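Local coordinates for protein tryptophane-5-halogenase (Microbispora sp. ATCC PTA-5024, PDB 5UAO) that probably uses its bound flavin to chlorinate carbon 5 of a tryptophan in a lanthipeptide during biosynthesis of the antibiotic NAI-107, at residues I35-A47 / L181-V194. Residues are numbered along the deposited sequence; the frame is centred on the assembly and turned at random.
Sequences IGGGTAGYLTALA and LVRYLTELAARRGV. With FAD (flavin-adenine dinucleotide), chain E.
Tyr42 lays one ring face against Thr186: OG1 sits 3.4 Å from CZ, offset toward the rim, and Thr186 CA makes a CH-pi contact, 4.1 Å from the ring centroid. That OG1 also donates a hydrogen bond to Val182 O one turn back (2.6 Å), which fixes its rotation. Ala189 CB meets the ring edge in plane, while Tyr42 OH hydrogen-bonds to Glu61 OE2. With an alanine in place of Tyr42, Thr186 and the Ala189 methyl would probably lose their ring neighbour, and Glu61 this partner. Leu185 forks between two leucines, CD1 on Leu43 CD2 and CD2 on Leu46 CD1, each at 3.8 Å. With CG anti to its carbonyl carbon (chi1 -72°) and chi2 165°, Leu46 lays CD2 3.6 Å from Ala189 CA. Helix 39-47 opens a Rossmann-type dinucleotide-binding fold, consistent with Gly36, Gly38 and Gly41 forming GxGxxG; helix 181-191 runs beside it at 30°, 9.6 Å between axes. Gly37 N donates to FAD ribose O3B, Ala40 N to phosphate O2P. One water links the segments, donating to Leu46 O and accepting from Arg192 NH1 (2.9 Å from the water oxygen). Just beyond, a Schellman motif with Gly193 at positive phi ends helix 181-191 and brings Val194 onto Ala45.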
ATOM      1  N   ILE A  35      -4.177  22.066 -22.317  1.00 25.07           N
ATOM      2  CA  ILE A  35      -3.543  22.208 -23.605  1.00 27.43           C
ATOM      3  C   ILE A  35      -3.536  20.897 -24.340  1.00 29.53           C
ATOM      4  O   ILE A  35      -2.712  20.011 -24.043  1.00 25.09           O
ATOM      5  CB  ILE A  35      -2.105  22.702 -23.450  1.00 25.31           C
ATOM      6  CG1 ILE A  35      -2.106  23.913 -22.515  1.00 27.49           C
ATOM      7  CG2 ILE A  35      -1.532  23.070 -24.854  1.00 26.79           C
ATOM      8  CD1 ILE A  35      -3.135  25.010 -22.863  1.00 26.46           C
ATOM      9  N   GLY A  36      -4.479  20.750 -25.265  1.00 26.05           N
ATOM     10  CA  GLY A  36      -4.695  19.481 -25.944  1.00 26.19           C
ATOM     11  C   GLY A  36      -6.110  18.924 -25.861  1.00 24.62           C
ATOM     12  O   GLY A  36      -6.766  19.038 -24.843  1.00 30.12           O
ATOM     13  N   GLY A  37      -6.585  18.362 -26.970  1.00 24.44           N
ATOM     14  CA  GLY A  37      -7.985  17.909 -27.114  1.00 27.35           C
ATOM     15  C   GLY A  37      -8.202  16.449 -27.495  1.00 32.31           C
ATOM     16  O   GLY A  37      -9.122  16.114 -28.210  1.00 35.27           O
ATOM     17  N   GLY A  38      -7.356  15.561 -27.050  1.00 31.90           N
ATOM     18  CA  GLY A  38      -7.705  14.151 -27.213  1.00 34.62           C
ATOM     19  C   GLY A  38      -8.506  13.735 -25.986  1.00 32.46           C
ATOM     20  O   GLY A  38      -9.063  14.577 -25.270  1.00 26.82           O
ATOM     21  N   THR A  39      -8.551  12.454 -25.697  1.00 30.11           N
ATOM     22  CA  THR A  39      -9.329  12.029 -24.547  1.00 29.69           C
ATOM     23  C   THR A  39      -8.702  12.556 -23.255  1.00 27.38           C
ATOM     24  O   THR A  39      -9.411  12.881 -22.320  1.00 25.57           O
ATOM     25  CB  THR A  39      -9.465  10.490 -24.475  1.00 33.07           C
ATOM     26  OG1 THR A  39      -8.164   9.925 -24.420  1.00 34.65           O
ATOM     27  CG2 THR A  39     -10.167   9.912 -25.687  1.00 38.25           C
ATOM     28  N   ALA A  40      -7.367  12.699 -23.182  1.00 23.12           N
ATOM     29  CA  ALA A  40      -6.782  13.217 -21.959  1.00 24.12           C
ATOM     30  C   ALA A  40      -7.286  14.635 -21.679  1.00 25.08           C
ATOM     31  O   ALA A  40      -7.655  14.986 -20.546  1.00 25.05           O
ATOM     32  CB  ALA A  40      -5.232  13.180 -22.045  1.00 25.32           C
ATOM     33  N   GLY A  41      -7.304  15.471 -22.699  1.00 22.69           N
ATOM     34  CA  GLY A  41      -7.629  16.867 -22.512  1.00 24.32           C
ATOM     35  C   GLY A  41      -9.118  17.026 -22.142  1.00 23.78           C
ATOM     36  O   GLY A  41      -9.454  17.747 -21.192  1.00 24.33           O
ATOM     37  N   TYR A  42      -9.982  16.295 -22.836  1.00 23.80           N
ATOM     38  CA  TYR A  42     -11.437  16.440 -22.582  1.00 25.81           C
ATOM     39  C   TYR A  42     -11.832  15.881 -21.223  1.00 29.42           C
ATOM     40  O   TYR A  42     -12.607  16.537 -20.497  1.00 26.27           O
ATOM     41  CB  TYR A  42     -12.305  15.923 -23.746  1.00 28.12           C
ATOM     42  CG  TYR A  42     -12.378  16.999 -24.880  1.00 24.78           C
ATOM     43  CD1 TYR A  42     -13.194  18.099 -24.749  1.00 28.34           C
ATOM     44  CD2 TYR A  42     -11.565  16.947 -25.995  1.00 26.25           C
ATOM     45  CE1 TYR A  42     -13.208  19.097 -25.698  1.00 29.44           C
ATOM     46  CE2 TYR A  42     -11.601  17.927 -26.967  1.00 28.77           C
ATOM     47  CZ  TYR A  42     -12.447  19.011 -26.795  1.00 33.39           C
ATOM     48  OH  TYR A  42     -12.536  20.002 -27.735  1.00 32.88           O
ATOM     49  N   LEU A  43     -11.265  14.728 -20.845  1.00 24.91           N
ATOM     50  CA  LEU A  43     -11.553  14.212 -19.554  1.00 22.76           C
ATOM     51  C   LEU A  43     -11.063  15.118 -18.452  1.00 23.16           C
ATOM     52  O   LEU A  43     -11.741  15.292 -17.442  1.00 24.46           O
ATOM     53  CB  LEU A  43     -11.026  12.782 -19.387  1.00 23.81           C
ATOM     54  CG  LEU A  43     -11.618  11.713 -20.312  1.00 22.76           C
ATOM     55  CD1 LEU A  43     -10.844  10.464 -20.114  1.00 25.22           C
ATOM     56  CD2 LEU A  43     -13.112  11.410 -20.039  1.00 26.54           C
ATOM     57  N   THR A  44      -9.898  15.732 -18.607  1.00 23.24           N
ATOM     58  CA  THR A  44      -9.419  16.651 -17.605  1.00 23.94           C
ATOM     59  C   THR A  44     -10.298  17.878 -17.517  1.00 26.45           C
ATOM     60  O   THR A  44     -10.656  18.285 -16.392  1.00 23.94           O
ATOM     61  CB  THR A  44      -8.019  17.172 -17.961  1.00 28.27           C
ATOM     62  OG1 THR A  44      -7.151  16.057 -18.072  1.00 26.79           O
ATOM     63  CG2 THR A  44      -7.512  18.093 -16.913  1.00 31.54           C
ATOM     64  N   ALA A  45     -10.654  18.464 -18.663  1.00 24.59           N
ATOM     65  CA  ALA A  45     -11.484  19.680 -18.649  1.00 28.52           C
ATOM     66  C   ALA A  45     -12.890  19.410 -18.027  1.00 27.32           C
ATOM     67  O   ALA A  45     -13.379  20.202 -17.234  1.00 24.70           O
ATOM     68  CB  ALA A  45     -11.631  20.210 -20.067  1.00 29.11           C
ATOM     69  N   LEU A  46     -13.477  18.253 -18.337  1.00 26.44           N
ATOM     70  CA  LEU A  46     -14.775  17.886 -17.774  1.00 28.52           C
ATOM     71  C   LEU A  46     -14.698  17.664 -16.260  1.00 28.40           C
ATOM     72  O   LEU A  46     -15.614  18.039 -15.550  1.00 25.68           O
ATOM     73  CB  LEU A  46     -15.330  16.651 -18.478  1.00 27.34           C
ATOM     74  CG  LEU A  46     -15.794  16.951 -19.874  1.00 28.56           C
ATOM     75  CD1 LEU A  46     -15.979  15.669 -20.649  1.00 29.32           C
ATOM     76  CD2 LEU A  46     -17.126  17.672 -19.812  1.00 31.70           C
ATOM     77  N   ALA A  47     -13.595  17.051 -15.789  1.00 25.89           N
ATOM     78  CA  ALA A  47     -13.390  16.817 -14.366  1.00 28.86           C
ATOM     79  C   ALA A  47     -13.199  18.125 -13.593  1.00 29.93           C
ATOM     80  O   ALA A  47     -13.806  18.259 -12.491  1.00 27.68           O
ATOM     81  CB  ALA A  47     -12.217  15.899 -14.132  1.00 32.24           C
ATOM     82  N   LEU A 181     -16.394   8.702 -29.115  1.00 25.99           N
ATOM     83  CA  LEU A 181     -16.152   9.135 -27.737  1.00 25.04           C
ATOM     84  C   LEU A 181     -15.706  10.555 -27.642  1.00 27.92           C
ATOM     85  O   LEU A 181     -16.201  11.355 -26.778  1.00 24.95           O
ATOM     86  CB  LEU A 181     -15.134   8.244 -27.003  1.00 26.72           C
ATOM     87  CG  LEU A 181     -14.769   8.681 -25.584  1.00 27.85           C
ATOM     88  CD1 LEU A 181     -15.958   8.596 -24.637  1.00 29.94           C
ATOM     89  CD2 LEU A 181     -13.607   7.843 -25.061  1.00 31.59           C
ATOM     90  N   VAL A 182     -14.691  10.865 -28.440  1.00 28.53           N
ATOM     91  CA  VAL A 182     -14.203  12.227 -28.502  1.00 28.10           C
ATOM     92  C   VAL A 182     -15.258  13.273 -28.862  1.00 26.22           C
ATOM     93  O   VAL A 182     -15.247  14.355 -28.281  1.00 26.14           O
ATOM     94  CB  VAL A 182     -12.910  12.381 -29.346  1.00 28.27           C
ATOM     95  CG1 VAL A 182     -12.496  13.850 -29.348  1.00 31.76           C
ATOM     96  CG2 VAL A 182     -11.779  11.614 -28.673  1.00 31.78           C
ATOM     97  N   ARG A 183     -16.105  12.960 -29.836  1.00 27.65           N
ATOM     98  CA  ARG A 183     -17.106  13.900 -30.297  1.00 33.67           C
ATOM     99  C   ARG A 183     -18.076  14.155 -29.117  1.00 27.30           C
ATOM    100  O   ARG A 183     -18.456  15.264 -28.848  1.00 25.66           O
ATOM    101  CB  ARG A 183     -17.836  13.350 -31.532  1.00 39.93           C
ATOM    102  CG  ARG A 183     -18.979  14.235 -32.003  1.00 48.97           C
ATOM    103  CD  ARG A 183     -19.479  13.799 -33.361  1.00 62.40           C
ATOM    104  NE  ARG A 183     -20.888  14.134 -33.585  1.00 82.12           N
ATOM    105  CZ  ARG A 183     -21.344  15.309 -34.030  1.00 89.55           C
ATOM    106  NH1 ARG A 183     -20.510  16.319 -34.305  1.00 94.22           N
ATOM    107  NH2 ARG A 183     -22.657  15.472 -34.200  1.00 88.03           N
ATOM    108  N   TYR A 184     -18.454  13.091 -28.433  1.00 27.28           N
ATOM    109  CA  TYR A 184     -19.346  13.217 -27.307  1.00 27.43           C
ATOM    110  C   TYR A 184     -18.787  14.005 -26.161  1.00 27.88           C
ATOM    111  O   TYR A 184     -19.436  14.896 -25.622  1.00 27.65           O
ATOM    112  CB  TYR A 184     -19.712  11.849 -26.775  1.00 30.36           C
ATOM    113  CG  TYR A 184     -20.644  11.950 -25.606  1.00 30.64           C
ATOM    114  CD1 TYR A 184     -21.934  12.502 -25.761  1.00 36.06           C
ATOM    115  CD2 TYR A 184     -20.319  11.414 -24.395  1.00 32.15           C
ATOM    116  CE1 TYR A 184     -22.831  12.584 -24.684  1.00 34.36           C
ATOM    117  CE2 TYR A 184     -21.218  11.470 -23.325  1.00 38.90           C
ATOM    118  CZ  TYR A 184     -22.484  12.035 -23.480  1.00 37.23           C
ATOM    119  OH  TYR A 184     -23.390  12.078 -22.415  1.00 37.37           O
ATOM    120  N   LEU A 185     -17.562  13.691 -25.766  1.00 24.88           N
ATOM    121  CA  LEU A 185     -16.903  14.475 -24.760  1.00 25.50           C
ATOM    122  C   LEU A 185     -16.752  15.946 -25.174  1.00 25.27           C
ATOM    123  O   LEU A 185     -16.879  16.855 -24.361  1.00 26.38           O
ATOM    124  CB  LEU A 185     -15.520  13.894 -24.434  1.00 24.55           C
ATOM    125  CG  LEU A 185     -15.450  12.477 -23.869  1.00 24.94           C
ATOM    126  CD1 LEU A 185     -13.993  12.035 -23.732  1.00 27.60           C
ATOM    127  CD2 LEU A 185     -16.231  12.362 -22.580  1.00 26.71           C
ATOM    128  N   THR A 186     -16.526  16.171 -26.449  1.00 25.11           N
ATOM    129  CA  THR A 186     -16.367  17.545 -26.928  1.00 29.01           C
ATOM    130  C   THR A 186     -17.678  18.321 -26.800  1.00 31.76           C
ATOM    131  O   THR A 186     -17.725  19.497 -26.385  1.00 28.44           O
ATOM    132  CB  THR A 186     -15.895  17.528 -28.384  1.00 32.66           C
ATOM    133  OG1 THR A 186     -14.601  16.896 -28.459  1.00 31.65           O
ATOM    134  CG2 THR A 186     -15.826  18.980 -28.979  1.00 33.85           C
ATOM    135  N   GLU A 187     -18.748  17.626 -27.102  1.00 32.20           N
ATOM    136  CA  GLU A 187     -20.092  18.200 -26.975  1.00 38.29           C
ATOM    137  C   GLU A 187     -20.433  18.474 -25.529  1.00 33.45           C
ATOM    138  O   GLU A 187     -20.996  19.525 -25.223  1.00 28.93           O
ATOM    139  CB  GLU A 187     -21.156  17.250 -27.608  1.00 46.41           C
ATOM    140  CG  GLU A 187     -22.625  17.596 -27.290  1.00 65.49           C
ATOM    141  CD  GLU A 187     -23.520  16.372 -27.019  1.00 84.28           C
ATOM    142  OE1 GLU A 187     -24.013  15.737 -27.990  1.00 76.06           O
ATOM    143  OE2 GLU A 187     -23.764  16.068 -25.818  1.00 97.12           O
ATOM    144  N   LEU A 188     -20.112  17.533 -24.639  1.00 30.62           N
ATOM    145  CA  LEU A 188     -20.392  17.697 -23.235  1.00 30.62           C
ATOM    146  C   LEU A 188     -19.640  18.849 -22.677  1.00 29.07           C
ATOM    147  O   LEU A 188     -20.194  19.611 -21.951  1.00 30.53           O
ATOM    148  CB  LEU A 188     -20.053  16.453 -22.400  1.00 32.97           C
ATOM    149  CG  LEU A 188     -21.107  15.431 -22.091  1.00 42.35           C
ATOM    150  CD1 LEU A 188     -20.580  14.385 -21.102  1.00 43.58           C
ATOM    151  CD2 LEU A 188     -22.313  16.121 -21.484  1.00 39.35           C
ATOM    152  N   ALA A 189     -18.359  18.993 -23.021  1.00 29.66           N
ATOM    153  CA  ALA A 189     -17.560  20.091 -22.502  1.00 29.01           C
ATOM    154  C   ALA A 189     -18.164  21.474 -22.890  1.00 30.44           C
ATOM    155  O   ALA A 189     -18.241  22.382 -22.051  1.00 27.36           O
ATOM    156  CB  ALA A 189     -16.129  19.974 -23.039  1.00 27.68           C
ATOM    157  N   ALA A 190     -18.641  21.579 -24.134  1.00 29.03           N
ATOM    158  CA  ALA A 190     -19.240  22.839 -24.607  1.00 32.60           C
ATOM    159  C   ALA A 190     -20.542  23.116 -23.871  1.00 34.78           C
ATOM    160  O   ALA A 190     -20.789  24.224 -23.444  1.00 36.65           O
ATOM    161  CB  ALA A 190     -19.502  22.763 -26.094  1.00 33.70           C
ATOM    162  N   ARG A 191     -21.344  22.088 -23.690  1.00 32.15           N
ATOM    163  CA  ARG A 191     -22.593  22.228 -23.007  1.00 35.02           C
ATOM    164  C   ARG A 191     -22.362  22.623 -21.559  1.00 34.37           C
ATOM    165  O   ARG A 191     -23.157  23.303 -20.979  1.00 41.15           O
ATOM    166  CB  ARG A 191     -23.283  20.896 -23.026  1.00 39.21           C
ATOM    167  CG  ARG A 191     -24.654  20.896 -22.444  1.00 48.21           C
ATOM    168  CD  ARG A 191     -25.398  19.679 -23.009  1.00 53.19           C
ATOM    169  NE  ARG A 191     -25.350  18.554 -22.108  1.00 53.78           N
ATOM    170  CZ  ARG A 191     -25.486  17.275 -22.458  1.00 50.81           C
ATOM    171  NH1 ARG A 191     -25.633  16.913 -23.722  1.00 48.67           N
ATOM    172  NH2 ARG A 191     -25.450  16.355 -21.505  1.00 49.43           N
ATOM    173  N   ARG A 192     -21.285  22.169 -20.959  1.00 32.36           N
ATOM    174  CA  ARG A 192     -21.005  22.508 -19.590  1.00 32.76           C
ATOM    175  C   ARG A 192     -20.141  23.724 -19.348  1.00 32.63           C
ATOM    176  O   ARG A 192     -19.778  23.972 -18.210  1.00 38.30           O
ATOM    177  CB  ARG A 192     -20.389  21.307 -18.926  1.00 36.77           C
ATOM    178  CG  ARG A 192     -21.377  20.173 -18.846  1.00 38.40           C
ATOM    179  CD  ARG A 192     -20.725  18.995 -18.209  1.00 41.28           C
ATOM    180  NE  ARG A 192     -21.572  17.812 -18.119  1.00 43.44           N
ATOM    181  CZ  ARG A 192     -21.204  16.714 -17.468  1.00 40.16           C
ATOM    182  NH1 ARG A 192     -19.999  16.643 -16.888  1.00 40.97           N
ATOM    183  NH2 ARG A 192     -22.007  15.674 -17.427  1.00 37.92           N
ATOM    184  N   GLY A 193     -19.850  24.512 -20.365  1.00 33.22           N
ATOM    185  CA  GLY A 193     -19.179  25.816 -20.149  1.00 34.21           C
ATOM    186  C   GLY A 193     -17.645  25.790 -20.223  1.00 33.39           C
ATOM    187  O   GLY A 193     -16.963  26.759 -19.873  1.00 33.57           O
ATOM    188  N   VAL A 194     -17.070  24.677 -20.649  1.00 32.54           N
ATOM    189  CA  VAL A 194     -15.623  24.673 -20.961  1.00 29.61           C
ATOM    190  C   VAL A 194     -15.433  25.584 -22.190  1.00 27.07           C
ATOM    191  O   VAL A 194     -16.156  25.401 -23.191  1.00 30.35           O
ATOM    192  CB  VAL A 194     -15.100  23.243 -21.243  1.00 29.15           C
ATOM    193  CG1 VAL A 194     -13.681  23.291 -21.772  1.00 32.95           C
ATOM    194  CG2 VAL A 194     -15.121  22.388 -19.976  1.00 30.69           C
TER
HETATM  195  PA  FAD E 601      -3.366  12.793 -28.153  1.00 32.79           P
HETATM  196  O1A FAD E 601      -4.612  11.969 -28.476  1.00 37.55           O
HETATM  197  O2A FAD E 601      -2.028  12.593 -28.890  1.00 33.33           O
HETATM  198  O5B FAD E 601      -3.746  14.355 -28.125  1.00 37.74           O
HETATM  199  C5B FAD E 601      -2.821  15.424 -28.148  1.00 31.35           C
HETATM  200  C4B FAD E 601      -3.616  16.704 -28.331  1.00 31.55           C
HETATM  201  O4B FAD E 601      -2.609  17.694 -28.100  1.00 31.50           O
HETATM  202  C3B FAD E 601      -4.223  16.989 -29.720  1.00 31.20           C
HETATM  203  O3B FAD E 601      -5.605  17.606 -29.641  1.00 29.91           O
HETATM  204  C2B FAD E 601      -3.237  17.982 -30.344  1.00 34.57           C
HETATM  205  O2B FAD E 601      -3.809  18.894 -31.367  1.00 34.22           O
HETATM  206  C1B FAD E 601      -2.760  18.716 -29.090  1.00 31.32           C
HETATM  207  N9A FAD E 601      -1.483  19.430 -29.332  1.00 35.00           N
HETATM  208  C8A FAD E 601      -0.250  18.866 -29.504  1.00 35.38           C
HETATM  209  N7A FAD E 601       0.674  19.850 -29.680  1.00 34.42           N
HETATM  210  C5A FAD E 601       0.009  21.031 -29.642  1.00 32.01           C
HETATM  211  C6A FAD E 601       0.393  22.425 -29.827  1.00 31.36           C
HETATM  212  N6A FAD E 601       1.701  22.743 -30.061  1.00 31.74           N
HETATM  213  N1A FAD E 601      -0.558  23.340 -29.701  1.00 33.27           N
HETATM  214  C2A FAD E 601      -1.846  23.041 -29.440  1.00 34.96           C
HETATM  215  N3A FAD E 601      -2.258  21.781 -29.290  1.00 34.28           N
HETATM  216  C4A FAD E 601      -1.379  20.766 -29.386  1.00 32.21           C
HETATM  217  N1  FAD E 601      -5.585   3.498 -23.884  1.00 39.47           N
HETATM  218  C2  FAD E 601      -6.619   2.751 -23.368  1.00 41.62           C
HETATM  219  O2  FAD E 601      -7.189   3.100 -22.284  1.00 31.15           O
HETATM  220  N3  FAD E 601      -7.070   1.635 -24.001  1.00 37.87           N
HETATM  221  C4  FAD E 601      -6.553   1.184 -25.162  1.00 39.80           C
HETATM  222  O4  FAD E 601      -7.034   0.120 -25.663  1.00 34.89           O
HETATM  223  C4X FAD E 601      -5.426   1.967 -25.770  1.00 36.66           C
HETATM  224  N5  FAD E 601      -4.775   1.583 -26.904  1.00 41.47           N
HETATM  225  C5X FAD E 601      -3.757   2.300 -27.436  1.00 35.51           C
HETATM  226  C6  FAD E 601      -3.140   1.849 -28.596  1.00 37.06           C
HETATM  227  C7  FAD E 601      -2.075   2.533 -29.153  1.00 35.95           C
HETATM  228  C7M FAD E 601      -1.400   2.093 -30.419  1.00 34.41           C
HETATM  229  C8  FAD E 601      -1.622   3.784 -28.549  1.00 40.44           C
HETATM  230  C8M FAD E 601      -0.464   4.529 -29.179  1.00 45.28           C
HETATM  231  C9  FAD E 601      -2.229   4.231 -27.387  1.00 41.77           C
HETATM  232  C9A FAD E 601      -3.275   3.545 -26.767  1.00 37.74           C
HETATM  233  N10 FAD E 601      -3.893   3.995 -25.548  1.00 38.01           N
HETATM  234  C10 FAD E 601      -4.962   3.189 -25.043  1.00 39.03           C
HETATM  235  C1' FAD E 601      -3.597   5.265 -24.817  1.00 43.27           C
HETATM  236  C2' FAD E 601      -4.818   6.213 -25.243  1.00 45.31           C
HETATM  237  O2' FAD E 601      -4.773   6.122 -26.662  1.00 49.86           O
HETATM  238  C3' FAD E 601      -4.990   7.774 -25.277  1.00 54.39           C
HETATM  239  O3' FAD E 601      -6.045   8.414 -26.088  1.00 40.54           O
HETATM  240  C4' FAD E 601      -3.927   8.336 -26.174  1.00 61.54           C
HETATM  241  O4' FAD E 601      -2.993   7.295 -26.595  1.00 49.34           O
HETATM  242  C5' FAD E 601      -3.404   9.576 -25.449  1.00 52.71           C
HETATM  243  O5' FAD E 601      -4.358  10.597 -25.478  1.00 37.04           O
HETATM  244  P   FAD E 601      -3.709  12.094 -25.354  1.00 35.42           P
HETATM  245  O1P FAD E 601      -2.699  12.116 -24.288  1.00 31.95           O
HETATM  246  O2P FAD E 601      -4.959  12.947 -25.175  1.00 34.83           O
HETATM  247  O3P FAD E 601      -2.865  12.481 -26.626  1.00 34.32           O
HETATM  248  O   HOH W   1     -18.105  18.782 -16.421  1.00 34.33           O